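Side-chain contact in tyrocidine synthetase 3 (Brevibacillus brevis, PDB 2JGP), which probably forms a peptide bond during tyrocidine biosynthesis, its carrier domain presenting a phosphopantetheine-bound intermediate and its condensation domain joining it to the next amino acid: residues Phe65-Thr69 with Ile70-Ala74. Numbering follows the deposited sequence.
Sequences FEKPT and IQELA
Thr-69 O accepts from Leu-73 N at 3.0 Å, with an N-H...O angle of 163°, and this bond opens the first turn of helix 70-79. The chain reaches it from helix 61-66 through a short turn: Lys-67 departs from helical backbone angles, and Thr-69 occupies the N-cap position. The turn folds back far enough to bring the CA atoms of Lys-67 and Glu-72 to 5.3 Å.

Thr-69 OG1 sits between its backbone N and carbonyl carbon (chi1 62°), which turns the hydroxyl over the helix start. There it accepts a long, weak capping bond from Glu-72 N at 3.5 Å and donates a hydrogen bond to Glu-72 OE2 at 2.6 Å, on the lone pair facing away from OE1. This is an N-cap with an added side-chain bond; in the reciprocal pair of a capping box the carboxylate would instead accept from the backbone N of Thr-69. A water donates to the same OG1 and accepts from Gln-71 NE2, while the other end of that amide, OE1, is bonded to Arg-8. The Thr-69 cap starts helix 70-79, the last helix of the carrier domain; Ile-70 packs on Trp-19 of helix 10-23, and Leu-73 turns to Ile-63 and Leu-64 of helix 61-66.

Glu-72 OE2 also lies 3.5 Å from Pro-68 CD, so the proline ring borders the carboxylate. Lys-67 crosses the Glu-72 side chain at about a right angle, CB to CB at 3.8 Å, and a bend at chi2 (-76°) keeps its CD 4.2 Å from Glu-72 CB. Lys-67 NZ stays 5.3 Å from Glu-72 OE1, so the charged atoms do not touch, though the opposite charges may still attract at that range; a water accepts from NZ and donates to Glu-72 O.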
ATOM      1  N   PHE A  65       9.029 -13.250  30.088  1.00 65.71           N
ATOM      2  CA  PHE A  65       8.551 -14.361  30.907  1.00 65.59           C
ATOM      3  C   PHE A  65       7.025 -14.388  30.970  1.00 65.45           C
ATOM      4  O   PHE A  65       6.406 -15.443  30.827  1.00 65.06           O
ATOM      5  CB  PHE A  65       9.135 -14.283  32.320  1.00 65.91           C
ATOM      6  CG  PHE A  65      10.506 -14.886  32.442  1.00 66.38           C
ATOM      7  CD1 PHE A  65      11.584 -14.129  32.874  1.00 68.28           C
ATOM      8  CD2 PHE A  65      10.713 -16.221  32.139  1.00 66.84           C
ATOM      9  CE1 PHE A  65      12.854 -14.701  33.007  1.00 67.84           C
ATOM     10  CE2 PHE A  65      11.975 -16.797  32.264  1.00 67.56           C
ATOM     11  CZ  PHE A  65      13.045 -16.035  32.695  1.00 67.83           C
ATOM     12  N   GLU A  66       6.437 -13.216  31.177  1.00 65.48           N
ATOM     13  CA  GLU A  66       4.992 -13.063  31.315  1.00 65.93           C
ATOM     14  C   GLU A  66       4.263 -13.313  29.996  1.00 65.81           C
ATOM     15  O   GLU A  66       3.188 -13.903  29.986  1.00 66.32           O
ATOM     16  CB  GLU A  66       4.690 -11.653  31.820  1.00 66.29           C
ATOM     17  CG  GLU A  66       3.240 -11.359  32.149  1.00 67.71           C
ATOM     18  CD  GLU A  66       3.063  -9.956  32.702  1.00 69.84           C
ATOM     19  OE1 GLU A  66       3.706  -9.633  33.723  1.00 72.34           O
ATOM     20  OE2 GLU A  66       2.288  -9.170  32.118  1.00 71.74           O
ATOM     21  N   LYS A  67       4.871 -12.879  28.893  1.00 65.40           N
ATOM     22  CA  LYS A  67       4.275 -12.958  27.562  1.00 65.34           C
ATOM     23  C   LYS A  67       5.211 -13.770  26.662  1.00 64.51           C
ATOM     24  O   LYS A  67       5.885 -13.209  25.800  1.00 64.84           O
ATOM     25  CB  LYS A  67       4.092 -11.552  26.985  1.00 65.37           C
ATOM     26  CG  LYS A  67       3.423 -10.540  27.899  1.00 67.27           C
ATOM     27  CD  LYS A  67       1.923 -10.734  28.006  1.00 69.18           C
ATOM     28  CE  LYS A  67       1.246  -9.467  28.541  1.00 69.56           C
ATOM     29  NZ  LYS A  67      -0.223  -9.538  28.383  1.00 70.16           N
ATOM     30  N   PRO A  68       5.268 -15.097  26.873  1.00 63.88           N
ATOM     31  CA  PRO A  68       6.294 -15.939  26.250  1.00 63.31           C
ATOM     32  C   PRO A  68       6.050 -16.368  24.799  1.00 62.85           C
ATOM     33  O   PRO A  68       6.880 -17.088  24.244  1.00 63.20           O
ATOM     34  CB  PRO A  68       6.318 -17.163  27.164  1.00 63.37           C
ATOM     35  CG  PRO A  68       4.902 -17.298  27.606  1.00 63.53           C
ATOM     36  CD  PRO A  68       4.395 -15.885  27.763  1.00 63.86           C
ATOM     37  N   THR A  69       4.950 -15.934  24.184  1.00 62.04           N
ATOM     38  CA  THR A  69       4.684 -16.270  22.792  1.00 61.50           C
ATOM     39  C   THR A  69       4.810 -15.035  21.907  1.00 61.41           C
ATOM     40  O   THR A  69       4.628 -13.907  22.368  1.00 60.84           O
ATOM     41  CB  THR A  69       3.282 -16.894  22.613  1.00 61.60           C
ATOM     42  OG1 THR A  69       2.283 -15.949  23.004  1.00 61.01           O
ATOM     43  CG2 THR A  69       3.140 -18.173  23.432  1.00 61.41           C
ATOM     44  N   ILE A  70       5.129 -15.258  20.635  1.00 61.30           N
ATOM     45  CA  ILE A  70       5.284 -14.173  19.673  1.00 61.19           C
ATOM     46  C   ILE A  70       4.061 -13.248  19.653  1.00 61.20           C
ATOM     47  O   ILE A  70       4.204 -12.025  19.660  1.00 61.09           O
ATOM     48  CB  ILE A  70       5.524 -14.714  18.240  1.00 61.17           C
ATOM     49  CG1 ILE A  70       6.909 -15.353  18.117  1.00 62.29           C
ATOM     50  CG2 ILE A  70       5.376 -13.601  17.207  1.00 61.41           C
ATOM     51  CD1 ILE A  70       8.065 -14.369  18.241  1.00 63.63           C
ATOM     52  N   GLN A  71       2.859 -13.823  19.623  1.00 60.63           N
ATOM     53  CA  GLN A  71       1.656 -12.987  19.509  1.00 60.44           C
ATOM     54  C   GLN A  71       1.436 -12.130  20.752  1.00 60.49           C
ATOM     55  O   GLN A  71       1.037 -10.976  20.643  1.00 60.45           O
ATOM     56  CB  GLN A  71       0.409 -13.809  19.165  1.00 60.39           C
ATOM     57  CG  GLN A  71      -0.015 -14.827  20.202  1.00 60.34           C
ATOM     58  CD  GLN A  71      -1.238 -15.620  19.768  1.00 60.82           C
ATOM     59  OE1 GLN A  71      -1.741 -15.451  18.662  1.00 61.36           O
ATOM     60  NE2 GLN A  71      -1.710 -16.501  20.640  1.00 59.34           N
ATOM     61  N   GLU A  72       1.712 -12.680  21.927  1.00 60.58           N
ATOM     62  CA  GLU A  72       1.541 -11.917  23.161  1.00 60.87           C
ATOM     63  C   GLU A  72       2.556 -10.790  23.272  1.00 61.11           C
ATOM     64  O   GLU A  72       2.215  -9.683  23.690  1.00 60.75           O
ATOM     65  CB  GLU A  72       1.684 -12.814  24.378  1.00 61.04           C
ATOM     66  CG  GLU A  72       0.570 -13.812  24.562  1.00 62.28           C
ATOM     67  CD  GLU A  72       0.870 -14.763  25.701  1.00 64.45           C
ATOM     68  OE1 GLU A  72       0.268 -14.589  26.769  1.00 66.67           O
ATOM     69  OE2 GLU A  72       1.733 -15.654  25.536  1.00 65.71           O
ATOM     70  N   LEU A  73       3.804 -11.089  22.927  1.00 61.21           N
ATOM     71  CA  LEU A  73       4.893 -10.121  23.063  1.00 61.98           C
ATOM     72  C   LEU A  73       4.766  -9.014  22.023  1.00 62.18           C
ATOM     73  O   LEU A  73       5.016  -7.850  22.323  1.00 62.36           O
ATOM     74  CB  LEU A  73       6.246 -10.828  22.947  1.00 62.37           C
ATOM     75  CG  LEU A  73       7.505 -10.058  23.368  1.00 63.25           C
ATOM     76  CD1 LEU A  73       7.432  -9.610  24.823  1.00 62.94           C
ATOM     77  CD2 LEU A  73       8.724 -10.932  23.153  1.00 64.05           C
ATOM     78  N   ALA A  74       4.362  -9.370  20.805  1.00 62.07           N
ATOM     79  CA  ALA A  74       4.055  -8.363  19.776  1.00 62.38           C
ATOM     80  C   ALA A  74       2.926  -7.429  20.211  1.00 62.41           C
ATOM     81  O   ALA A  74       3.020  -6.215  20.031  1.00 62.47           O
ATOM     82  CB  ALA A  74       3.699  -9.033  18.454  1.00 62.45           C
TER
HETATM   83  O   HOH W   1       0.243  -9.060  25.367  1.00 36.14           O
HETATM   84  O   HOH W   2      -0.163 -17.133  23.007  1.00 38.33           O